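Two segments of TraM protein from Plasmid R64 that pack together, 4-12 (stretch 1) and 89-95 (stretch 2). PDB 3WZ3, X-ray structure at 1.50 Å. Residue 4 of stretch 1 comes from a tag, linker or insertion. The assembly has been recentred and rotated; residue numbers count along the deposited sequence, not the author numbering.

Stretch 1 4-12: MWSQNDAMA
Stretch 2 89-95: FWTFQYP

How do the two backbones lie? Residues 7-12 form a helix, with phi near -63° and psi near -40°, that crosses the extended strand 89-95 at -53°, its axis coming within 9.4 Å. CA atoms of Gln-7 and Trp-90 sit 7.3 Å apart, those of Met-11 and Phe-92 7.0 Å. Ser-6 (chi1 p) caps the helix, its OG accepting from Asp-9 N at 3.1 Å, while Ser-6 N donates to Asp-9 OD2 at 3.0 Å.

What does Trp-90 cover? Alternation along the strand points Trp-90, Phe-92 and Tyr-94 toward the helix, all with chi1 m. Trp-90 (chi2 -99°) lays one face under Ala-10, whose CB stands 3.6 Å from the six-membered ring centroid, a CH-pi contact that the small methyl makes at close range. Trp-5 O meets the ring edge, 3.4 Å from Trp-90 CZ2.

How does Phe-92 meet selenomethionine Met-11? With chi2 -83°, the Phe-92 ring turns a face to Met-11 CA, 3.9 Å from the Phe-92 centroid, and Met-11 CB reaches Phe-92 CE1 at 3.5 Å. The Met-11 side chain (t, t, p) then leads away, leaving SE oblique to the Phe-92 ring, 5.1 Å from the Phe-92 centroid.

Where is the polar link? Tyr-94 OH (chi2 82°) donates to Met-11 O at 2.7 Å, the sole hydrogen bond between the stretches.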

# COMPACT_ATOMS: atom_id res chain seq x y z
N MSE A 4 -1.52 23.44 0.13
CA MSE A 4 -1.44 22.13 -0.51
C MSE A 4 -2.30 21.10 0.23
O MSE A 4 -3.30 21.48 0.85
CB MSE A 4 0.01 21.67 -0.58
CG MSE A 4 0.29 20.65 -1.66
SE MSE A 4 1.40 19.20 -1.00
CE MSE A 4 -0.00 17.85 -0.79
N TRP A 5 -1.90 19.82 0.16
CA TRP A 5 -2.63 18.71 0.81
C TRP A 5 -4.11 18.70 0.44
O TRP A 5 -4.99 18.64 1.31
CB TRP A 5 -2.42 18.74 2.32
CG TRP A 5 -1.01 18.45 2.66
CD1 TRP A 5 -0.38 17.23 2.55
CD2 TRP A 5 -0.00 19.38 3.08
NE1 TRP A 5 0.94 17.36 2.90
CE2 TRP A 5 1.20 18.66 3.24
CE3 TRP A 5 -0.01 20.75 3.36
CZ2 TRP A 5 2.37 19.26 3.66
CZ3 TRP A 5 1.17 21.35 3.78
CH2 TRP A 5 2.35 20.60 3.92
N SER A 6 -4.38 18.75 -0.85
CA SER A 6 -5.74 18.59 -1.33
C SER A 6 -6.09 17.12 -1.32
O SER A 6 -5.20 16.25 -1.20
CB SER A 6 -5.85 19.13 -2.75
OG SER A 6 -5.23 18.25 -3.67
N GLN A 7 -7.36 16.79 -1.49
CA GLN A 7 -7.71 15.39 -1.55
C GLN A 7 -7.09 14.72 -2.76
O GLN A 7 -6.75 13.54 -2.70
CB GLN A 7 -9.22 15.14 -1.48
CG GLN A 7 -9.99 15.58 -2.68
CD GLN A 7 -11.44 15.16 -2.56
OE1 GLN A 7 -12.25 15.87 -1.96
NE2 GLN A 7 -11.76 14.00 -3.10
N ASN A 8 -6.91 15.45 -3.85
CA ASN A 8 -6.20 14.88 -4.98
C ASN A 8 -4.73 14.56 -4.68
O ASN A 8 -4.21 13.54 -5.13
CB ASN A 8 -6.35 15.73 -6.24
CG ASN A 8 -7.34 15.13 -7.21
OD1 ASN A 8 -7.01 14.85 -8.37
ND2 ASN A 8 -8.56 14.87 -6.73
N ASP A 9 -4.06 15.42 -3.92
CA ASP A 9 -2.71 15.14 -3.48
C ASP A 9 -2.66 13.87 -2.64
O ASP A 9 -1.77 13.03 -2.79
CB ASP A 9 -2.18 16.33 -2.67
CG ASP A 9 -2.01 17.59 -3.51
OD1 ASP A 9 -1.56 17.48 -4.68
OD2 ASP A 9 -2.32 18.69 -3.01
N ALA A 10 -3.63 13.74 -1.73
CA ALA A 10 -3.67 12.55 -0.88
C ALA A 10 -3.98 11.30 -1.70
O ALA A 10 -3.38 10.24 -1.48
CB ALA A 10 -4.64 12.74 0.28
N MSE A 11 -4.90 11.41 -2.66
CA MSE A 11 -5.20 10.23 -3.48
C MSE A 11 -3.97 9.73 -4.23
O MSE A 11 -3.73 8.51 -4.32
CB MSE A 11 -6.34 10.49 -4.45
CG MSE A 11 -6.91 9.19 -4.97
SE MSE A 11 -8.52 9.44 -6.00
CE MSE A 11 -7.71 10.36 -7.50
N ALA A 12 -3.20 10.67 -4.80
CA ALA A 12 -1.96 10.33 -5.50
C ALA A 12 -0.93 9.68 -4.56
O ALA A 12 -0.26 8.73 -4.93
CB ALA A 12 -1.38 11.57 -6.16
N PHE A 89 -7.66 13.64 7.98
CA PHE A 89 -7.45 12.35 7.33
C PHE A 89 -8.37 12.21 6.13
O PHE A 89 -9.41 12.90 6.02
CB PHE A 89 -7.69 11.19 8.30
CG PHE A 89 -9.15 10.96 8.60
CD1 PHE A 89 -9.91 10.13 7.79
CD2 PHE A 89 -9.77 11.60 9.68
CE1 PHE A 89 -11.28 9.94 8.04
CE2 PHE A 89 -11.12 11.40 9.94
CZ PHE A 89 -11.87 10.58 9.12
N TRP A 90 -7.98 11.31 5.24
CA TRP A 90 -8.79 10.94 4.08
C TRP A 90 -8.80 9.42 4.01
O TRP A 90 -7.76 8.78 4.23
CB TRP A 90 -8.17 11.42 2.77
CG TRP A 90 -7.84 12.86 2.64
CD1 TRP A 90 -8.59 13.83 2.00
CD2 TRP A 90 -6.63 13.52 3.06
NE1 TRP A 90 -7.92 15.04 2.01
CE2 TRP A 90 -6.73 14.87 2.67
CE3 TRP A 90 -5.49 13.10 3.74
CZ2 TRP A 90 -5.72 15.78 2.91
CZ3 TRP A 90 -4.49 14.03 3.99
CH2 TRP A 90 -4.62 15.35 3.58
N THR A 91 -9.95 8.83 3.71
CA THR A 91 -10.04 7.39 3.46
C THR A 91 -10.40 7.15 2.00
O THR A 91 -11.42 7.66 1.51
CB THR A 91 -11.10 6.76 4.38
OG1 THR A 91 -10.72 6.93 5.75
CG2 THR A 91 -11.28 5.26 4.07
N PHE A 92 -9.57 6.37 1.32
CA PHE A 92 -9.73 6.05 -0.09
C PHE A 92 -9.89 4.56 -0.29
O PHE A 92 -9.41 3.76 0.51
CB PHE A 92 -8.49 6.47 -0.91
CG PHE A 92 -8.24 7.96 -0.94
CD1 PHE A 92 -8.91 8.78 -1.84
CD2 PHE A 92 -7.34 8.54 -0.07
CE1 PHE A 92 -8.68 10.15 -1.86
CE2 PHE A 92 -7.11 9.89 -0.09
CZ PHE A 92 -7.78 10.70 -0.98
N GLN A 93 -10.50 4.17 -1.39
CA GLN A 93 -10.48 2.78 -1.83
C GLN A 93 -9.98 2.70 -3.26
O GLN A 93 -10.35 3.52 -4.10
CB GLN A 93 -11.86 2.13 -1.70
CG GLN A 93 -12.20 1.73 -0.25
CD GLN A 93 -13.55 1.10 -0.11
OE1 GLN A 93 -14.27 0.94 -1.10
NE2 GLN A 93 -13.94 0.76 1.11
N TYR A 94 -9.11 1.72 -3.53
CA TYR A 94 -8.54 1.51 -4.86
C TYR A 94 -8.63 0.05 -5.26
O TYR A 94 -8.27 -0.81 -4.47
CB TYR A 94 -7.03 1.84 -4.85
CG TYR A 94 -6.60 3.18 -4.32
CD1 TYR A 94 -6.45 3.38 -2.96
CD2 TYR A 94 -6.23 4.22 -5.19
CE1 TYR A 94 -6.00 4.58 -2.45
CE2 TYR A 94 -5.76 5.43 -4.68
CZ TYR A 94 -5.66 5.59 -3.32
OH TYR A 94 -5.20 6.79 -2.81
N PRO A 95 -9.05 -0.23 -6.49
CA PRO A 95 -8.89 -1.60 -7.02
C PRO A 95 -7.40 -1.91 -7.18
O PRO A 95 -6.66 -1.03 -7.62
CB PRO A 95 -9.56 -1.54 -8.40
CG PRO A 95 -10.23 -0.20 -8.50
CD PRO A 95 -9.58 0.70 -7.50